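Local coordinates for D-isomer specific 2-hydroxyacid dehydrogenase family protein (Aeromonas salmonicida subsp. salmonicida, PDB 3HG7) that probably works as an NAD-dependent oxidoreductase of the D-isomer specific 2-hydroxyacid dehydrogenase family, at residues L240-A243 with L244-K248; A234-E237 with G238-L241. The protein carries 1 engineered substitution. All coordinates share one frame; numbering follows the deposited sequence.

Contact 1: L240-A243 with L244-K248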
ATOM      1  N   LEU A 240      -5.700 -11.731 -15.580  1.00 29.70           N
ATOM      2  CA  LEU A 240      -4.246 -11.552 -15.393  1.00 27.38           C
ATOM      3  C   LEU A 240      -3.524 -12.868 -15.636  1.00 26.97           C
ATOM      4  O   LEU A 240      -2.500 -12.903 -16.307  1.00 26.20           O
ATOM      5  CB  LEU A 240      -3.927 -11.058 -13.975  1.00 25.93           C
ATOM      6  CG  LEU A 240      -2.462 -11.234 -13.519  1.00 32.16           C
ATOM      7  CD1 LEU A 240      -1.499 -10.433 -14.377  1.00 24.77           C
ATOM      8  CD2 LEU A 240      -2.259 -10.908 -12.056  1.00 24.77           C
ATOM      9  N   LEU A 241      -4.067 -13.941 -15.076  1.00 27.53           N
ATOM     10  CA  LEU A 241      -3.507 -15.275 -15.243  1.00 28.46           C
ATOM     11  C   LEU A 241      -3.338 -15.681 -16.704  1.00 29.06           C
ATOM     12  O   LEU A 241      -2.254 -16.071 -17.133  1.00 29.67           O
ATOM     13  CB  LEU A 241      -4.441 -16.259 -14.563  1.00 29.56           C
ATOM     14  CG  LEU A 241      -3.846 -17.239 -13.574  1.00 33.20           C
ATOM     15  CD1 LEU A 241      -4.721 -17.309 -12.362  1.00 30.78           C
ATOM     16  CD2 LEU A 241      -3.708 -18.583 -14.196  1.00 30.72           C
ATOM     17  N   THR A 242      -4.426 -15.584 -17.469  1.00 29.30           N
ATOM     18  CA  THR A 242      -4.418 -15.967 -18.868  1.00 28.71           C
ATOM     19  C   THR A 242      -3.452 -15.074 -19.636  1.00 27.50           C
ATOM     20  O   THR A 242      -2.735 -15.551 -20.500  1.00 27.51           O
ATOM     21  CB  THR A 242      -5.855 -15.945 -19.457  1.00 29.37           C
ATOM     22  OG1 THR A 242      -6.692 -16.822 -18.679  1.00 34.04           O
ATOM     23  CG2 THR A 242      -5.857 -16.415 -20.919  1.00 33.69           C
ATOM     24  N   ALA A 243      -3.413 -13.789 -19.288  1.00 27.05           N
ATOM     25  CA  ALA A 243      -2.440 -12.851 -19.875  1.00 27.08           C
ATOM     26  C   ALA A 243      -0.992 -13.326 -19.720  1.00 27.39           C
ATOM     27  O   ALA A 243      -0.214 -13.300 -20.681  1.00 26.74           O
ATOM     28  CB  ALA A 243      -2.604 -11.465 -19.266  1.00 27.48           C
ATOM     29  N   LEU A 244      -0.652 -13.758 -18.499  1.00 27.86           N
ATOM     30  CA  LEU A 244       0.678 -14.269 -18.169  1.00 28.15           C
ATOM     31  C   LEU A 244       0.946 -15.627 -18.804  1.00 30.36           C
ATOM     32  O   LEU A 244       2.089 -15.955 -19.102  1.00 30.66           O
ATOM     33  CB  LEU A 244       0.863 -14.358 -16.632  1.00 26.92           C
ATOM     34  CG  LEU A 244       0.959 -13.021 -15.904  1.00 22.15           C
ATOM     35  CD1 LEU A 244       0.810 -13.212 -14.392  1.00 26.72           C
ATOM     36  CD2 LEU A 244       2.276 -12.350 -16.246  1.00 26.53           C
ATOM     37  N   ARG A 245      -0.106 -16.413 -19.005  1.00 32.37           N
ATOM     38  CA  ARG A 245       0.037 -17.739 -19.614  1.00 34.42           C
ATOM     39  C   ARG A 245       0.203 -17.721 -21.152  1.00 34.91           C
ATOM     40  O   ARG A 245       0.764 -18.653 -21.735  1.00 34.66           O
ATOM     41  CB  ARG A 245      -1.137 -18.643 -19.211  1.00 35.60           C
ATOM     42  CG  ARG A 245      -0.977 -19.286 -17.843  1.00 47.48           C
ATOM     43  CD  ARG A 245      -2.222 -20.065 -17.433  1.00 37.65           C
ATOM     44  NE  ARG A 245      -1.952 -20.952 -16.300  1.00 47.71           N
ATOM     45  CZ  ARG A 245      -2.883 -21.520 -15.533  1.00 38.55           C
ATOM     46  NH1 ARG A 245      -4.178 -21.299 -15.753  1.00 47.87           N
ATOM     47  NH2 ARG A 245      -2.516 -22.307 -14.529  1.00 47.79           N
ATOM     48  N   THR A 246      -0.266 -16.654 -21.792  1.00 35.85           N
ATOM     49  CA  THR A 246      -0.325 -16.594 -23.259  1.00 36.56           C
ATOM     50  C   THR A 246       0.549 -15.484 -23.851  1.00 36.54           C
ATOM     51  O   THR A 246       0.337 -15.054 -24.994  1.00 36.61           O
ATOM     52  CB  THR A 246      -1.793 -16.445 -23.764  1.00 36.99           C
ATOM     53  OG1 THR A 246      -2.353 -15.211 -23.287  1.00 46.41           O
ATOM     54  CG2 THR A 246      -2.659 -17.622 -23.288  1.00 46.25           C
ATOM     55  N   GLY A 247       1.519 -15.018 -23.069  1.00 35.84           N
ATOM     56  CA  GLY A 247       2.495 -14.035 -23.540  1.00 35.32           C
ATOM     57  C   GLY A 247       1.948 -12.639 -23.777  1.00 34.87           C
ATOM     58  O   GLY A 247       2.494 -11.882 -24.585  1.00 35.73           O
ATOM     59  N   LYS A 248       0.877 -12.295 -23.071  1.00 33.87           N
ATOM     60  CA  LYS A 248       0.258 -10.981 -23.203  1.00 32.89           C
ATOM     61  C   LYS A 248       0.958  -9.946 -22.323  1.00 31.40           C
ATOM     62  O   LYS A 248       0.869  -8.731 -22.569  1.00 30.60           O
ATOM     63  CB  LYS A 248      -1.228 -11.070 -22.851  1.00 33.20           C
ATOM     64  CG  LYS A 248      -2.133 -10.317 -23.814  1.00 55.26           C
ATOM     65  CD  LYS A 248      -2.008 -10.816 -25.262  1.00 34.06           C
ATOM     66  CE  LYS A 248      -3.011 -11.927 -25.568  1.00 55.39           C
ATOM     67  NZ  LYS A 248      -3.368 -11.971 -27.017  1.00 34.46           N
TER
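The last regular helical bonds, Leu-244 N to Leu-240 O (3.0 Å) and Arg-245 N to Leu-241 O (2.9 Å), carry the backbone to the point where Thr-246 leaves helical angles. Thr-246 helps close the helix: OG1 lies between its own backbone N and carbonyl carbon (chi1 62°), from where it bonds to Thr-242 O at 2.8 Å. It comes from above the carbonyl plane and supplements a weak bond from its own N to the same oxygen. Next, Gly-247 takes a positive phi, which glycine adopts easily, and the chain turns back until Lys-248 N meets Ala-243 O at 2.8 Å, lying in the carbonyl plane. This six-to-one bond makes the ending Schellman-like. The small Ala-243 suits this bend, its CB resting 3.9 Å from Lys-248 CB.

On the buried side, the leucine branches Leu-240 CD1 and Leu-244 CD1 touch at 3.6 Å. Leu-241 and Arg-245 run alongside each other, and Leu-241 CD2 sits tightly over one face of the guanidinium, off-centre and 3.2 Å from Arg-245 NH1, so the arginine can cover a leucine with its flat group while standing at the surface. Within the beta-alpha-beta unit, Leu-240 and Leu-244 pack on Ala-252 of strand 251-254; outside it, Leu-241 touches Leu-268 in a loop, and Asn-273, just before strand 274-276, donates through ND2 to Leu-244 O.

Contact 2: A234-E237 with G238-L241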
ATOM      1  N   ALA A 234      -7.834  -3.599  -8.556  1.00 32.72           N
ATOM      2  CA  ALA A 234      -7.408  -3.029  -9.819  1.00 32.04           C
ATOM      3  C   ALA A 234      -7.348  -4.097 -10.905  1.00 31.91           C
ATOM      4  O   ALA A 234      -7.436  -3.792 -12.101  1.00 31.72           O
ATOM      5  CB  ALA A 234      -6.068  -2.348  -9.664  1.00 32.00           C
ATOM      6  N   ILE A 235      -7.232  -5.350 -10.479  1.00 31.80           N
ATOM      7  CA  ILE A 235      -6.935  -6.441 -11.392  1.00 32.12           C
ATOM      8  C   ILE A 235      -7.961  -7.558 -11.283  1.00 32.55           C
ATOM      9  O   ILE A 235      -8.230  -8.059 -10.198  1.00 32.23           O
ATOM     10  CB  ILE A 235      -5.505  -7.031 -11.128  1.00 31.29           C
ATOM     11  CG1 ILE A 235      -4.423  -5.981 -11.411  1.00 35.32           C
ATOM     12  CG2 ILE A 235      -5.259  -8.293 -11.960  1.00 34.98           C
ATOM     13  CD1 ILE A 235      -3.042  -6.331 -10.856  1.00 31.39           C
ATOM     14  N   ASN A 236      -8.530  -7.946 -12.422  1.00 33.90           N
ATOM     15  CA  ASN A 236      -9.277  -9.192 -12.475  1.00 34.89           C
ATOM     16  C   ASN A 236      -8.263 -10.306 -12.571  1.00 34.82           C
ATOM     17  O   ASN A 236      -7.550 -10.429 -13.575  1.00 34.55           O
ATOM     18  CB  ASN A 236     -10.263  -9.243 -13.647  1.00 35.45           C
ATOM     19  CG  ASN A 236     -10.902 -10.618 -13.808  1.00 35.28           C
ATOM     20  OD1 ASN A 236     -10.256 -11.561 -14.255  1.00 35.65           O
ATOM     21  ND2 ASN A 236     -12.172 -10.733 -13.442  1.00 36.05           N
ATOM     22  N   GLU A 237      -8.201 -11.112 -11.520  1.00 35.31           N
ATOM     23  CA  GLU A 237      -7.123 -12.079 -11.360  1.00 35.48           C
ATOM     24  C   GLU A 237      -7.180 -13.200 -12.397  1.00 35.01           C
ATOM     25  O   GLU A 237      -6.137 -13.626 -12.915  1.00 34.47           O
ATOM     26  CB  GLU A 237      -7.054 -12.582  -9.907  1.00 36.24           C
ATOM     27  CG  GLU A 237      -6.557 -11.462  -8.960  1.00 34.02           C
ATOM     28  CD  GLU A 237      -6.575 -11.798  -7.470  1.00 37.04           C
ATOM     29  OE1 GLU A 237      -7.008 -12.912  -7.081  1.00 34.10           O
ATOM     30  OE2 GLU A 237      -6.141 -10.920  -6.684  1.00 33.93           O
ATOM     31  N   GLY A 238      -8.398 -13.633 -12.725  1.00 34.72           N
ATOM     32  CA  GLY A 238      -8.621 -14.699 -13.716  1.00 34.71           C
ATOM     33  C   GLY A 238      -8.038 -14.340 -15.066  1.00 34.34           C
ATOM     34  O   GLY A 238      -7.462 -15.174 -15.772  1.00 34.95           O
ATOM     35  N   ASP A 239      -8.145 -13.067 -15.406  1.00 33.40           N
ATOM     36  CA  ASP A 239      -7.699 -12.616 -16.699  1.00 32.96           C
ATOM     37  C   ASP A 239      -6.227 -12.143 -16.735  1.00 31.44           C
ATOM     38  O   ASP A 239      -5.587 -12.176 -17.786  1.00 31.49           O
ATOM     39  CB  ASP A 239      -8.682 -11.588 -17.197  1.00 34.20           C
ATOM     40  CG  ASP A 239     -10.119 -12.138 -17.245  1.00 39.80           C
ATOM     41  OD1 ASP A 239     -11.010 -11.525 -16.637  1.00 34.60           O
ATOM     42  OD2 ASP A 239     -10.349 -13.190 -17.873  1.00 34.76           O
ATOM     43  N   LEU A 240      -5.700 -11.731 -15.580  1.00 29.70           N
ATOM     44  CA  LEU A 240      -4.246 -11.552 -15.393  1.00 27.38           C
ATOM     45  C   LEU A 240      -3.524 -12.868 -15.636  1.00 26.97           C
ATOM     46  O   LEU A 240      -2.500 -12.903 -16.307  1.00 26.20           O
ATOM     47  CB  LEU A 240      -3.927 -11.058 -13.975  1.00 25.93           C
ATOM     48  CG  LEU A 240      -2.462 -11.234 -13.519  1.00 32.16           C
ATOM     49  CD1 LEU A 240      -1.499 -10.433 -14.377  1.00 24.77           C
ATOM     50  CD2 LEU A 240      -2.259 -10.908 -12.056  1.00 24.77           C
ATOM     51  N   LEU A 241      -4.067 -13.941 -15.076  1.00 27.53           N
ATOM     52  CA  LEU A 241      -3.507 -15.275 -15.243  1.00 28.46           C
ATOM     53  C   LEU A 241      -3.338 -15.681 -16.704  1.00 29.06           C
ATOM     54  O   LEU A 241      -2.254 -16.071 -17.133  1.00 29.67           O
ATOM     55  CB  LEU A 241      -4.441 -16.259 -14.563  1.00 29.56           C
ATOM     56  CG  LEU A 241      -3.846 -17.239 -13.574  1.00 33.20           C
ATOM     57  CD1 LEU A 241      -4.721 -17.309 -12.362  1.00 30.78           C
ATOM     58  CD2 LEU A 241      -3.708 -18.583 -14.196  1.00 30.72           C
TER
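Asn-236 and Asp-239 face each other across the first turn of helix 237-245, and the asparagine side chain forms the N-cap. From CB, 3.8 Å from Asp-239 OD1, the chain sets CG opposite the backbone N (chi1 172°), which swings the amide forward toward the opening turn. The amide and carboxylate planes are 19° apart, but the 2.5 Å between Asn-236 OD1 and Asp-239 OD1 is doubtful. At the tip, Asn-236 OD1 accepts the N-H of Asp-239 at 2.8 Å, with the donor nearly along the C=O axis, while ND2 is 3.5 Å from Asp-239 OD1 without a hydrogen bond. Asparagine fits here because its short amide can take up an N-H that has no earlier helical carbonyl to serve it.

The main-chain oxygen of Asn-236 begins the regular pattern by accepting from Leu-240 N at 3.0 Å, and also takes a weak bond from Asp-239 N. Glu-237 O follows with Leu-241 N. The carboxylate of Glu-237 is held through OE2 by the backbone N of Glu-258; with Asp-239 it puts negative charge in the first turn, which would probably interact favourably with the partial positive charge at the helix N-terminus. Beneath the cap, Ile-235 CG2 meets Leu-240 CB at 3.7 Å, two branched apolar residues also resting on Leu-254. An N-cap bridged by such an i to i+5 apolar pair is a hydrophobic staple, here starting a helix of the Rossmann-type NAD-binding domain.

How the contacts relate
Contacts 1 and 2 are the two ends of one short helix, 237-245, and overlap in Leu-240 and Leu-241. Both are partly buried. Leu-240 is common to their apolar sides, facing strand 251-254 and pairing with a residue before the helix in contact 2 and one a turn later in contact 1. The polar chemistry differs with the end served: at the start, an asparagine oxygen takes a helix N-H and the acidic residues add negative charge near the N-terminus, whereas at the finish a threonine hydroxyl and a returning backbone N-H meet carbonyl oxygens. Contact 1, farther from the chain centre, has more exposed residues, including a long arginine and a glycine turn.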